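Outer membrane protein (Tpn50) (Borrelia burgdorferi, PDB 3OON) is an outer membrane protein whose OmpA-like C-terminal domain, the part described here, probably binds peptidoglycan. Local coordinates at residues A[9-14]-A[50-55]; A[13-18]-A[41-46]. All coordinates share one frame; numbering follows the deposited sequence. Where two conformers were deposited one is given.

Contact 1: A[9-14]-A[50-55]; sequences NNKGIN and NILIEG
Lys-11, in the two-residue turn of the beta-hairpin joining strands 4-9 and 12-20, reaches over to Leu-52 and Glu-54 of strand 51-55, a worked example of a long side chain spanning an intervening strand. The turn is held by Asn-9, whose OD1 forms an Asx turn by accepting a hydrogen bond from the backbone N of Lys-11 at 2.8 Å, the donor standing 44° above the carbonyl plane. The lysine chain, bent at chi3 (80°), crosses the leucine at a slant and brings its CE and NZ end to Leu-52 CD2, with NZ 3.6 Å from that methyl group. The two charged groups meet through water, for Lys-11 NZ and Glu-54 OE1 stand 4.4 Å apart, too far for a salt bridge. One water accepts from Lys-11 NZ and donates to Glu-54 OE1, both at 2.7 Å; a second takes a weak bond from NZ and donates to Glu-54 OE2 at 3.0 Å. OE2 also accepts a hydrogen bond from the indole NE1 of Trp-97, which helps to fix the carboxylate. Strand 114-122 runs between the two segments, Leu-52 packs on Leu-93 and Lys-95 of strand 92-96, and Ile-51 and Ile-53 turn to helix 63-83 on the other face of the sheet.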
loop_
_atom_site.group_PDB
_atom_site.type_symbol
_atom_site.label_atom_id
_atom_site.label_comp_id
_atom_site.label_asym_id
_atom_site.label_seq_id
_atom_site.Cartn_x
_atom_site.Cartn_y
_atom_site.Cartn_z
ATOM N N ASN A 9 -1.512 -11.455 3.519
ATOM C CA ASN A 9 -1.114 -12.700 4.164
ATOM C C ASN A 9 -2.334 -13.514 4.579
ATOM O O ASN A 9 -3.473 -13.167 4.232
ATOM C CB ASN A 9 -0.106 -12.467 5.311
ATOM C CG ASN A 9 -0.665 -11.627 6.444
ATOM O OD1 ASN A 9 -1.869 -11.583 6.675
ATOM N ND2 ASN A 9 0.226 -10.968 7.177
ATOM N N ASN A 10 -2.100 -14.613 5.283
ATOM C CA ASN A 10 -3.178 -15.471 5.763
ATOM C C ASN A 10 -4.102 -14.781 6.777
ATOM O O ASN A 10 -5.249 -15.207 6.960
ATOM C CB ASN A 10 -2.587 -16.748 6.362
ATOM C CG ASN A 10 -1.463 -16.460 7.335
ATOM O OD1 ASN A 10 -1.703 -16.091 8.479
ATOM N ND2 ASN A 10 -0.228 -16.617 6.879
ATOM N N LYS A 11 -3.603 -13.716 7.416
ATOM C CA LYS A 11 -4.354 -12.961 8.437
ATOM C C LYS A 11 -5.244 -11.859 7.856
ATOM O O LYS A 11 -6.233 -11.452 8.475
ATOM C CB LYS A 11 -3.392 -12.334 9.451
ATOM C CG LYS A 11 -2.484 -13.325 10.172
ATOM C CD LYS A 11 -1.333 -12.613 10.889
ATOM C CE LYS A 11 -1.775 -12.031 12.216
ATOM N NZ LYS A 11 -0.631 -11.759 13.121
ATOM N N GLY A 12 -4.876 -11.372 6.674
ATOM C CA GLY A 12 -5.574 -10.263 6.031
ATOM C C GLY A 12 -4.636 -9.442 5.165
ATOM O O GLY A 12 -3.705 -9.974 4.550
ATOM N N ILE A 13 -4.889 -8.142 5.111
ATOM C CA ILE A 13 -4.066 -7.242 4.320
ATOM C C ILE A 13 -3.123 -6.514 5.273
ATOM O O ILE A 13 -3.565 -5.728 6.109
ATOM C CB ILE A 13 -4.936 -6.229 3.528
ATOM C CG1 ILE A 13 -5.922 -6.957 2.605
ATOM C CG2 ILE A 13 -4.052 -5.273 2.736
ATOM C CD1 ILE A 13 -6.969 -6.044 1.965
ATOM N N ASN A 14 -1.823 -6.777 5.135
ATOM C CA ASN A 14 -0.796 -6.164 5.980
ATOM C C ASN A 14 -0.349 -4.797 5.442
ATOM O O ASN A 14 0.003 -4.667 4.263
ATOM C CB ASN A 14 0.417 -7.102 6.071
ATOM C CG ASN A 14 1.420 -6.675 7.118
ATOM O OD1 ASN A 14 1.301 -7.020 8.306
ATOM N ND2 ASN A 14 2.433 -5.957 6.691
ATOM N N ASN A 50 -12.045 -5.750 11.483
ATOM C CA ASN A 50 -11.255 -5.479 12.669
ATOM C C ASN A 50 -9.818 -5.289 12.232
ATOM O O ASN A 50 -9.443 -5.732 11.144
ATOM C CB ASN A 50 -11.384 -6.632 13.665
ATOM C CG ASN A 50 -12.822 -6.831 14.118
ATOM O OD1 ASN A 50 -13.463 -5.886 14.572
ATOM N ND2 ASN A 50 -13.338 -8.049 13.977
ATOM N N ILE A 51 -9.021 -4.618 13.055
ATOM C CA ILE A 51 -7.602 -4.431 12.729
ATOM C C ILE A 51 -6.680 -4.866 13.864
ATOM O O ILE A 51 -7.069 -4.875 15.028
ATOM C CB ILE A 51 -7.243 -2.970 12.302
ATOM C CG1 ILE A 51 -7.449 -1.972 13.444
ATOM C CG2 ILE A 51 -8.019 -2.541 11.038
ATOM C CD1 ILE A 51 -6.882 -0.575 13.114
ATOM N N LEU A 52 -5.458 -5.225 13.507
ATOM C CA LEU A 52 -4.425 -5.553 14.485
ATOM C C LEU A 52 -3.281 -4.575 14.290
ATOM O O LEU A 52 -2.785 -4.428 13.161
ATOM C CB LEU A 52 -3.933 -6.987 14.249
ATOM C CG LEU A 52 -2.594 -7.392 14.876
ATOM C CD1 LEU A 52 -2.718 -7.463 16.387
ATOM C CD2 LEU A 52 -2.179 -8.748 14.328
ATOM N N ILE A 53 -2.875 -3.901 15.368
ATOM C CA ILE A 53 -1.788 -2.933 15.302
ATOM C C ILE A 53 -0.638 -3.464 16.134
ATOM O O ILE A 53 -0.809 -3.738 17.334
ATOM C CB ILE A 53 -2.183 -1.540 15.831
ATOM C CG1 ILE A 53 -3.487 -1.061 15.183
ATOM C CG2 ILE A 53 -1.021 -0.546 15.606
ATOM C CD1 ILE A 53 -3.893 0.352 15.584
ATOM N N GLU A 54 0.525 -3.609 15.502
ATOM C CA GLU A 54 1.689 -4.229 16.137
ATOM C C GLU A 54 2.843 -3.243 16.237
ATOM O O GLU A 54 3.236 -2.631 15.227
ATOM C CB GLU A 54 2.126 -5.468 15.351
ATOM C CG GLU A 54 1.042 -6.536 15.255
ATOM C CD GLU A 54 1.475 -7.730 14.449
ATOM O OE1 GLU A 54 1.246 -7.738 13.217
ATOM O OE2 GLU A 54 2.049 -8.665 15.045
ATOM N N GLY A 55 3.352 -3.072 17.454
ATOM C CA GLY A 55 4.411 -2.108 17.748
ATOM C C GLY A 55 5.734 -2.798 18.015
ATOM O O GLY A 55 5.771 -3.987 18.381
HETATM O O HOH W 1 0.914 -10.014 11.856
HETATM O O HOH W 2 0.420 -11.072 15.706
#

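Contact 2: A[13-18]-A[41-46]; sequences INLSFD and KLLEKF
Strand 13-18 and the helical segment 41-46 face one another at the spacing of a helix laid on a sheet, with Leu-15 CA and Leu-42 CA 9.8 Å apart and Ile-13 CA and Phe-46 CA slightly farther, at 10.3 Å. The interval is bridged by apolar side chains alone. Ile-13 extends its longer branch toward Phe-46: CG1 is anti to the carbonyl carbon (chi1 -58°) and the next torsion is extended, which carries CD1 outward to the aromatic ring. There it rests 3.7 Å from both CE1 and CZ of Phe-46, approaching the ring obliquely while the two side chains cross at about a right angle. The ring has another neighbour from its own segment, the carbonyl O of Leu-42, which lies in the ring plane at its edge. Phe-46 follows the last turn of the helix, where its backbone N is bonded to Leu-43 O at 3.0 Å. Two residues further along the strand, on the same face, Leu-15 offers CD1 to Leu-43 CD2 at 4.1 Å, a looser methyl-to-methyl meeting. The Leu-43 CB does not head for the strand, but the end of its side chain swings nearer and brings CD2 to the contact. Val-6 of strand 4-9 packs against both Ile-13 and Leu-15, and Lys-45 of the second subunit lies against Phe-46, placing this end of the core beside the dimer interface. Packing of a helix on one face of a mixed sheet through aliphatic and aromatic side chains fits the alpha+beta, OmpA-like fold of this C-terminal domain.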
loop_
_atom_site.group_PDB
_atom_site.type_symbol
_atom_site.label_atom_id
_atom_site.label_comp_id
_atom_site.label_asym_id
_atom_site.label_seq_id
_atom_site.Cartn_x
_atom_site.Cartn_y
_atom_site.Cartn_z
ATOM N N ILE A 13 -4.889 -8.142 5.111
ATOM C CA ILE A 13 -4.066 -7.242 4.320
ATOM C C ILE A 13 -3.123 -6.514 5.273
ATOM O O ILE A 13 -3.565 -5.728 6.109
ATOM C CB ILE A 13 -4.936 -6.229 3.528
ATOM C CG1 ILE A 13 -5.922 -6.957 2.605
ATOM C CG2 ILE A 13 -4.052 -5.273 2.736
ATOM C CD1 ILE A 13 -6.969 -6.044 1.965
ATOM N N ASN A 14 -1.823 -6.777 5.135
ATOM C CA ASN A 14 -0.796 -6.164 5.980
ATOM C C ASN A 14 -0.349 -4.797 5.442
ATOM O O ASN A 14 0.003 -4.667 4.263
ATOM C CB ASN A 14 0.417 -7.102 6.071
ATOM C CG ASN A 14 1.420 -6.675 7.118
ATOM O OD1 ASN A 14 1.301 -7.020 8.306
ATOM N ND2 ASN A 14 2.433 -5.957 6.691
ATOM N N LEU A 15 -0.369 -3.797 6.317
ATOM C CA LEU A 15 0.140 -2.464 6.023
ATOM C C LEU A 15 1.403 -2.274 6.847
ATOM O O LEU A 15 1.349 -2.196 8.077
ATOM C CB LEU A 15 -0.892 -1.379 6.376
ATOM C CG LEU A 15 -2.349 -1.545 5.922
ATOM C CD1 LEU A 15 -3.176 -0.304 6.315
ATOM C CD2 LEU A 15 -2.415 -1.784 4.430
ATOM N N SER A 16 2.549 -2.234 6.185
ATOM C CA SER A 16 3.790 -2.026 6.924
ATOM C C SER A 16 4.388 -0.674 6.565
ATOM O O SER A 16 4.407 -0.267 5.399
ATOM C CB SER A 16 4.780 -3.175 6.717
ATOM O OG SER A 16 5.348 -3.138 5.439
ATOM N N PHE A 17 4.833 0.048 7.581
ATOM C CA PHE A 17 5.310 1.401 7.394
ATOM C C PHE A 17 6.208 1.762 8.563
ATOM O O PHE A 17 6.375 0.972 9.493
ATOM C CB PHE A 17 4.129 2.380 7.281
ATOM C CG PHE A 17 3.140 2.266 8.399
ATOM C CD1 PHE A 17 3.217 3.105 9.496
ATOM C CD2 PHE A 17 2.133 1.302 8.360
ATOM C CE1 PHE A 17 2.297 2.984 10.557
ATOM C CE2 PHE A 17 1.218 1.173 9.404
ATOM C CZ PHE A 17 1.300 2.019 10.504
ATOM N N ASP A 18 6.800 2.946 8.534
ATOM C CA ASP A 18 7.610 3.371 9.670
ATOM C C ASP A 18 7.254 4.782 10.115
ATOM O O ASP A 18 7.113 5.702 9.300
ATOM C CB ASP A 18 9.108 3.227 9.395
ATOM C CG ASP A 18 9.595 4.182 8.339
ATOM O OD1 ASP A 18 8.747 4.818 7.692
ATOM O OD2 ASP A 18 10.825 4.302 8.157
ATOM N N LYS A 41 -7.474 6.699 5.428
ATOM C CA LYS A 41 -8.213 6.689 4.165
ATOM C C LYS A 41 -8.434 5.262 3.656
ATOM O O LYS A 41 -9.504 4.945 3.148
ATOM C CB LYS A 41 -7.495 7.525 3.107
ATOM C CG LYS A 41 -8.221 8.793 2.725
ATOM C CD LYS A 41 -7.805 9.234 1.329
ATOM C CE LYS A 41 -8.949 9.916 0.579
ATOM N NZ LYS A 41 -8.447 10.570 -0.645
ATOM N N LEU A 42 -7.429 4.402 3.803
ATOM C CA LEU A 42 -7.581 3.003 3.437
ATOM C C LEU A 42 -8.518 2.270 4.386
ATOM O O LEU A 42 -9.397 1.544 3.933
ATOM C CB LEU A 42 -6.224 2.292 3.407
ATOM C CG LEU A 42 -5.222 2.853 2.401
ATOM C CD1 LEU A 42 -3.891 2.153 2.575
ATOM C CD2 LEU A 42 -5.747 2.681 0.962
ATOM N N LEU A 43 -8.323 2.464 5.692
ATOM C CA LEU A 43 -9.097 1.738 6.710
ATOM C C LEU A 43 -10.576 2.086 6.671
ATOM O O LEU A 43 -11.421 1.211 6.880
ATOM C CB LEU A 43 -8.535 1.970 8.122
ATOM C CG LEU A 43 -7.098 1.543 8.427
ATOM C CD1 LEU A 43 -6.813 1.831 9.879
ATOM C CD2 LEU A 43 -6.825 0.068 8.112
ATOM N N GLU A 44 -10.867 3.360 6.408
ATOM C CA GLU A 44 -12.224 3.881 6.195
ATOM C C GLU A 44 -13.027 3.043 5.212
ATOM O O GLU A 44 -14.239 2.887 5.374
ATOM C CB GLU A 44 -12.153 5.281 5.602
ATOM C CG GLU A 44 -12.166 6.425 6.582
ATOM C CD GLU A 44 -12.484 7.739 5.891
ATOM O OE1 GLU A 44 -11.893 8.026 4.826
ATOM O OE2 GLU A 44 -13.345 8.482 6.403
ATOM N N LYS A 45 -12.349 2.535 4.185
ATOM C CA LYS A 45 -13.002 1.772 3.128
ATOM C C LYS A 45 -13.197 0.296 3.467
ATOM O O LYS A 45 -13.968 -0.399 2.806
ATOM C CB LYS A 45 -12.253 1.943 1.797
ATOM C CG LYS A 45 -12.342 3.362 1.226
ATOM C CD LYS A 45 -13.812 3.758 1.016
ATOM C CE LYS A 45 -13.954 5.020 0.189
ATOM N NZ LYS A 45 -13.458 6.224 0.912
ATOM N N PHE A 46 -12.484 -0.175 4.492
ATOM C CA PHE A 46 -12.658 -1.524 5.004
ATOM C C PHE A 46 -13.420 -1.366 6.309
ATOM O O PHE A 46 -12.896 -1.580 7.407
ATOM C CB PHE A 46 -11.300 -2.219 5.182
ATOM C CG PHE A 46 -10.644 -2.592 3.884
ATOM C CD1 PHE A 46 -10.808 -3.865 3.346
ATOM C CD2 PHE A 46 -9.871 -1.667 3.184
ATOM C CE1 PHE A 46 -10.200 -4.219 2.134
ATOM C CE2 PHE A 46 -9.257 -2.008 1.981
ATOM C CZ PHE A 46 -9.420 -3.290 1.457
#

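How the contacts relate
From the N terminus, the chain forms the hairpin of strands 4-9 and 12-20, runs through helix 33-45 and then enters strand 51-55. Contact 2 closes the shorter loop, from strand 12-20 to the end of the helix, and contact 1 the longer one, from the hairpin turn to strand 51-55, so the first is nested within the second, both sharing Ile-13 and Asn-14. They work on opposite faces of the sheet: contact 1 ties strands on the face with Lys-11 and Glu-54, contact 2 fastens a helix to the other. On the helix side the two meet, where Leu-43 CD1 packs 4.0 Å from Ile-51 CD1.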